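PDB 4L8N: PDZ domain protein from Parabacteroides distasonis, which is of unknown function but binds magnesium and carries PDZ domains, which in other proteins commonly recognise peptide segments, around a DUF4136 domain. Local coordinates for residues Ala115-Phe127 against Phe378-Trp390. Sequence-based numbering, arbitrary orientation.
Sequences AMYSLETTNEQEF and FTDANGFKYCMFW
The bent side chain of Glu-120 lies alongside Phe-389 and ends on Trp-390: beyond CB, Glu-120 CG lies 3.7 Å from Phe-389 CD1; CD sits by Phe-389 CB; OE1 rests near Trp-390 CD1. Glu-120 OE2, met from above the carboxylate plane, accepts from Trp-390 N at 2.8 Å, and also from a water that donates to Trp-390 O. The bend at chi2 (93°) swings the carboxylate onto the backbone N of Trp-390. The side chain of Trp-390 is held separately: NE1 donates to Tyr-117 O, which lies in the ring plane, in a nearly straight bond (2.8 Å, 174°). A phenylalanine in its place would probably leave Tyr-117 O without this donor and the ring less firmly fixed in rotation. Farther along, Gln-125 NE2 lies over one face of Phe-378, the amide tilted 31° from the ring, and donates to Asn-123 OD1, while Ala-381 N, in a type I turn, donates to Glu-124 O (2.8 Å). The loop 378-390, between helices 354-367 and 395-402, thus lies against the start of strand 123-135 and the 3-10 segment and loop before it; strand 298-309 pairs with that strand, and Trp-390 packs against helix 395-402 through Tyr-395 and Ile-398.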
loop_
_atom_site.group_PDB
_atom_site.type_symbol
_atom_site.label_atom_id
_atom_site.label_comp_id
_atom_site.label_asym_id
_atom_site.label_seq_id
_atom_site.Cartn_x
_atom_site.Cartn_y
_atom_site.Cartn_z
ATOM N N ALA A 115 21.549 -7.387 -30.571
ATOM C CA ALA A 115 21.427 -7.928 -29.205
ATOM C C ALA A 115 20.895 -9.372 -29.134
ATOM O O ALA A 115 21.194 -10.095 -28.178
ATOM C CB ALA A 115 20.538 -7.026 -28.366
HETATM N N MSE A 116 20.145 -9.811 -30.134
HETATM C CA MSE A 116 19.598 -11.136 -30.048
HETATM C C MSE A 116 20.619 -12.215 -30.369
HETATM O O MSE A 116 20.353 -13.386 -30.109
HETATM C CB MSE A 116 18.308 -11.249 -30.818
HETATM C CG MSE A 116 17.158 -10.711 -29.969
HETATM SE SE MSE A 116 15.548 -10.616 -30.957
HETATM C CE MSE A 116 14.806 -8.892 -30.161
ATOM N N TYR A 117 21.844 -11.826 -30.737
ATOM C CA TYR A 117 22.937 -12.778 -30.813
ATOM C C TYR A 117 23.263 -13.215 -29.377
ATOM O O TYR A 117 23.646 -14.365 -29.134
ATOM C CB TYR A 117 24.190 -12.123 -31.422
ATOM C CG TYR A 117 24.256 -11.924 -32.922
ATOM C CD1 TYR A 117 23.747 -12.881 -33.796
ATOM C CD2 TYR A 117 24.987 -10.875 -33.469
ATOM C CE1 TYR A 117 23.884 -12.746 -35.180
ATOM C CE2 TYR A 117 25.145 -10.738 -34.846
ATOM C CZ TYR A 117 24.574 -11.664 -35.700
ATOM O OH TYR A 117 24.697 -11.499 -37.058
ATOM N N SER A 118 23.121 -12.245 -28.416
ATOM C CA SER A 118 23.463 -12.455 -27.021
ATOM C C SER A 118 22.553 -11.719 -26.033
ATOM O O SER A 118 23.009 -10.772 -25.382
ATOM C CB SER A 118 24.906 -12.037 -26.792
ATOM O OG SER A 118 25.351 -12.537 -25.547
ATOM N N LEU A 119 21.288 -12.192 -25.861
ATOM C CA LEU A 119 20.334 -11.599 -24.905
ATOM C C LEU A 119 20.821 -11.760 -23.473
ATOM O O LEU A 119 20.492 -10.950 -22.615
ATOM C CB LEU A 119 18.929 -12.194 -25.030
ATOM C CG LEU A 119 18.038 -11.661 -26.139
ATOM C CD1 LEU A 119 16.635 -12.227 -26.005
ATOM C CD2 LEU A 119 17.948 -10.145 -26.118
ATOM N N GLU A 120 21.611 -12.810 -23.243
ATOM C CA GLU A 120 22.274 -13.186 -22.004
ATOM C C GLU A 120 23.140 -12.069 -21.483
ATOM O O GLU A 120 23.334 -11.967 -20.274
ATOM C CB GLU A 120 23.169 -14.415 -22.254
ATOM C CG GLU A 120 22.401 -15.707 -22.427
ATOM C CD GLU A 120 22.044 -16.122 -23.838
ATOM O OE1 GLU A 120 21.928 -15.250 -24.730
ATOM O OE2 GLU A 120 21.853 -17.341 -24.040
ATOM N N THR A 121 23.700 -11.255 -22.398
ATOM C CA THR A 121 24.604 -10.173 -22.029
ATOM C C THR A 121 24.022 -8.794 -22.316
ATOM O O THR A 121 24.409 -7.842 -21.632
ATOM C CB THR A 121 25.959 -10.333 -22.761
ATOM O OG1 THR A 121 25.787 -10.204 -24.176
ATOM C CG2 THR A 121 26.654 -11.638 -22.438
ATOM N N THR A 122 23.107 -8.669 -23.315
ATOM C CA THR A 122 22.599 -7.361 -23.761
ATOM C C THR A 122 21.095 -7.272 -23.791
ATOM O O THR A 122 20.463 -7.652 -24.783
ATOM C CB THR A 122 23.169 -7.058 -25.151
ATOM O OG1 THR A 122 24.580 -7.320 -25.135
ATOM C CG2 THR A 122 22.857 -5.627 -25.639
ATOM N N ASN A 123 20.521 -6.690 -22.736
ATOM C CA ASN A 123 19.069 -6.516 -22.640
ATOM C C ASN A 123 18.689 -5.392 -21.697
ATOM O O ASN A 123 19.520 -4.902 -20.929
ATOM C CB ASN A 123 18.361 -7.828 -22.205
ATOM C CG ASN A 123 18.672 -8.307 -20.807
ATOM O OD1 ASN A 123 18.143 -7.807 -19.803
ATOM N ND2 ASN A 123 19.474 -9.352 -20.722
ATOM N N GLU A 124 17.401 -5.028 -21.732
ATOM C CA GLU A 124 16.801 -4.023 -20.870
ATOM C C GLU A 124 15.563 -4.590 -20.228
ATOM O O GLU A 124 14.713 -5.158 -20.903
ATOM C CB GLU A 124 16.451 -2.743 -21.632
ATOM C CG GLU A 124 17.635 -1.968 -22.165
ATOM C CD GLU A 124 17.215 -1.070 -23.304
ATOM O OE1 GLU A 124 16.534 -1.567 -24.233
ATOM O OE2 GLU A 124 17.535 0.139 -23.252
ATOM N N GLN A 125 15.442 -4.410 -18.921
ATOM C CA GLN A 125 14.287 -4.879 -18.179
ATOM C C GLN A 125 13.863 -3.819 -17.161
ATOM O O GLN A 125 14.672 -2.990 -16.751
ATOM C CB GLN A 125 14.588 -6.213 -17.499
ATOM C CG GLN A 125 14.646 -7.392 -18.444
ATOM C CD GLN A 125 15.056 -8.630 -17.707
ATOM O OE1 GLN A 125 14.315 -9.145 -16.866
ATOM N NE2 GLN A 125 16.260 -9.120 -17.989
ATOM N N GLU A 126 12.579 -3.827 -16.809
ATOM C CA GLU A 126 11.927 -2.936 -15.865
ATOM C C GLU A 126 11.265 -3.753 -14.806
ATOM O O GLU A 126 10.847 -4.886 -15.071
ATOM C CB GLU A 126 10.861 -2.082 -16.565
ATOM C CG GLU A 126 11.373 -0.930 -17.410
ATOM C CD GLU A 126 10.400 -0.425 -18.466
ATOM O OE1 GLU A 126 9.373 -1.101 -18.720
ATOM O OE2 GLU A 126 10.694 0.629 -19.076
ATOM N N PHE A 127 11.153 -3.179 -13.610
ATOM C CA PHE A 127 10.465 -3.757 -12.457
ATOM C C PHE A 127 10.004 -2.635 -11.509
ATOM O O PHE A 127 10.543 -1.522 -11.544
ATOM C CB PHE A 127 11.322 -4.784 -11.735
ATOM C CG PHE A 127 12.617 -4.291 -11.150
ATOM C CD1 PHE A 127 13.779 -4.253 -11.920
ATOM C CD2 PHE A 127 12.712 -3.979 -9.796
ATOM C CE1 PHE A 127 14.992 -3.840 -11.360
ATOM C CE2 PHE A 127 13.929 -3.575 -9.237
ATOM C CZ PHE A 127 15.060 -3.507 -10.023
ATOM N N PHE A 378 11.024 -13.775 -21.197
ATOM C CA PHE A 378 10.721 -12.565 -20.455
ATOM C C PHE A 378 10.318 -11.450 -21.411
ATOM O O PHE A 378 10.610 -11.513 -22.612
ATOM C CB PHE A 378 11.921 -12.136 -19.573
ATOM C CG PHE A 378 13.174 -11.685 -20.291
ATOM C CD1 PHE A 378 14.123 -12.611 -20.720
ATOM C CD2 PHE A 378 13.423 -10.340 -20.505
ATOM C CE1 PHE A 378 15.294 -12.193 -21.373
ATOM C CE2 PHE A 378 14.584 -9.924 -21.171
ATOM C CZ PHE A 378 15.517 -10.852 -21.591
ATOM N N THR A 379 9.639 -10.428 -20.862
ATOM C CA THR A 379 9.250 -9.242 -21.610
ATOM C C THR A 379 10.298 -8.183 -21.295
ATOM O O THR A 379 10.533 -7.888 -20.125
ATOM C CB THR A 379 7.795 -8.828 -21.300
ATOM O OG1 THR A 379 6.920 -9.936 -21.562
ATOM C CG2 THR A 379 7.339 -7.620 -22.113
ATOM N N ASP A 380 10.963 -7.645 -22.325
ATOM C CA ASP A 380 11.987 -6.625 -22.099
ATOM C C ASP A 380 11.346 -5.236 -21.859
ATOM O O ASP A 380 10.127 -5.076 -21.994
ATOM C CB ASP A 380 13.025 -6.594 -23.237
ATOM C CG ASP A 380 12.642 -5.924 -24.549
ATOM O OD1 ASP A 380 11.491 -5.453 -24.670
ATOM O OD2 ASP A 380 13.492 -5.892 -25.467
ATOM N N ALA A 381 12.186 -4.238 -21.515
ATOM C CA ALA A 381 11.769 -2.871 -21.190
ATOM C C ALA A 381 11.052 -2.191 -22.347
ATOM O O ALA A 381 10.130 -1.417 -22.101
ATOM C CB ALA A 381 12.966 -2.043 -20.763
ATOM N N ASN A 382 11.443 -2.492 -23.598
ATOM C CA ASN A 382 10.802 -1.893 -24.764
ATOM C C ASN A 382 9.501 -2.650 -25.179
ATOM O O ASN A 382 8.943 -2.361 -26.239
ATOM C CB ASN A 382 11.778 -1.714 -25.946
ATOM C CG ASN A 382 12.717 -2.853 -26.218
ATOM O OD1 ASN A 382 12.446 -3.721 -27.064
ATOM N ND2 ASN A 382 13.876 -2.826 -25.564
ATOM N N GLY A 383 8.987 -3.518 -24.301
ATOM C CA GLY A 383 7.729 -4.233 -24.495
ATOM C C GLY A 383 7.727 -5.519 -25.302
ATOM O O GLY A 383 6.651 -6.089 -25.501
ATOM N N PHE A 384 8.905 -5.989 -25.791
ATOM C CA PHE A 384 9.033 -7.240 -26.558
ATOM C C PHE A 384 8.781 -8.409 -25.611
ATOM O O PHE A 384 9.455 -8.534 -24.594
ATOM C CB PHE A 384 10.391 -7.354 -27.278
ATOM C CG PHE A 384 10.514 -8.586 -28.151
ATOM C CD1 PHE A 384 9.498 -8.939 -29.042
ATOM C CD2 PHE A 384 11.653 -9.385 -28.103
ATOM C CE1 PHE A 384 9.609 -10.088 -29.840
ATOM C CE2 PHE A 384 11.762 -10.534 -28.907
ATOM C CZ PHE A 384 10.745 -10.870 -29.775
ATOM N N LYS A 385 7.756 -9.217 -25.922
ATOM C CA LYS A 385 7.220 -10.307 -25.097
ATOM C C LYS A 385 7.978 -11.635 -25.178
ATOM O O LYS A 385 7.817 -12.466 -24.276
ATOM C CB LYS A 385 5.751 -10.582 -25.504
ATOM C CG LYS A 385 4.710 -9.593 -24.955
ATOM C CD LYS A 385 3.470 -9.470 -25.866
ATOM C CE LYS A 385 2.566 -10.687 -25.856
ATOM N NZ LYS A 385 1.401 -10.563 -26.785
ATOM N N TYR A 386 8.765 -11.862 -26.233
ATOM C CA TYR A 386 9.326 -13.193 -26.426
ATOM C C TYR A 386 10.845 -13.288 -26.329
ATOM O O TYR A 386 11.451 -14.118 -27.016
ATOM C CB TYR A 386 8.815 -13.758 -27.771
ATOM C CG TYR A 386 7.314 -13.588 -27.939
ATOM C CD1 TYR A 386 6.419 -14.143 -27.021
ATOM C CD2 TYR A 386 6.792 -12.812 -28.969
ATOM C CE1 TYR A 386 5.043 -13.942 -27.135
ATOM C CE2 TYR A 386 5.414 -12.632 -29.114
ATOM C CZ TYR A 386 4.542 -13.202 -28.198
ATOM O OH TYR A 386 3.183 -13.019 -28.342
ATOM N N CYS A 387 11.447 -12.525 -25.398
ATOM C CA CYS A 387 12.882 -12.597 -25.134
ATOM C C CYS A 387 13.225 -13.930 -24.470
ATOM O O CYS A 387 12.602 -14.316 -23.491
ATOM C CB CYS A 387 13.340 -11.426 -24.277
ATOM S SG CYS A 387 13.045 -9.806 -25.015
HETATM N N MSE A 388 14.182 -14.659 -25.038
HETATM C CA MSE A 388 14.631 -15.946 -24.516
HETATM C C MSE A 388 16.130 -16.071 -24.670
HETATM O O MSE A 388 16.690 -15.634 -25.690
HETATM C CB MSE A 388 13.947 -17.112 -25.249
HETATM C CG MSE A 388 12.445 -17.211 -24.973
HETATM SE SE MSE A 388 11.572 -18.604 -25.975
HETATM C CE MSE A 388 11.676 -17.892 -27.673
ATOM N N PHE A 389 16.786 -16.698 -23.688
ATOM C CA PHE A 389 18.199 -16.979 -23.843
ATOM C C PHE A 389 18.323 -18.232 -24.691
ATOM O O PHE A 389 17.324 -18.935 -24.934
ATOM C CB PHE A 389 18.910 -17.146 -22.488
ATOM C CG PHE A 389 18.702 -15.977 -21.561
ATOM C CD1 PHE A 389 18.894 -14.675 -22.005
ATOM C CD2 PHE A 389 18.323 -16.177 -20.246
ATOM C CE1 PHE A 389 18.692 -13.592 -21.153
ATOM C CE2 PHE A 389 18.134 -15.093 -19.389
ATOM C CZ PHE A 389 18.321 -13.808 -19.849
ATOM N N TRP A 390 19.543 -18.519 -25.130
ATOM C CA TRP A 390 19.813 -19.722 -25.883
ATOM C C TRP A 390 19.722 -20.933 -24.962
ATOM O O TRP A 390 19.970 -20.829 -23.756
ATOM C CB TRP A 390 21.212 -19.639 -26.506
ATOM C CG TRP A 390 21.407 -18.527 -27.496
ATOM C CD1 TRP A 390 22.285 -17.492 -27.399
ATOM C CD2 TRP A 390 20.744 -18.381 -28.760
ATOM N NE1 TRP A 390 22.224 -16.712 -28.531
ATOM C CE2 TRP A 390 21.273 -17.223 -29.377
ATOM C CE3 TRP A 390 19.766 -19.128 -29.442
ATOM C CZ2 TRP A 390 20.875 -16.806 -30.656
ATOM C CZ3 TRP A 390 19.365 -18.706 -30.700
ATOM C CH2 TRP A 390 19.910 -17.553 -31.291
HETATM O O HOH W 1 22.204 -19.554 -22.606
HETATM O O HOH W 2 11.196 -6.293 -18.063
#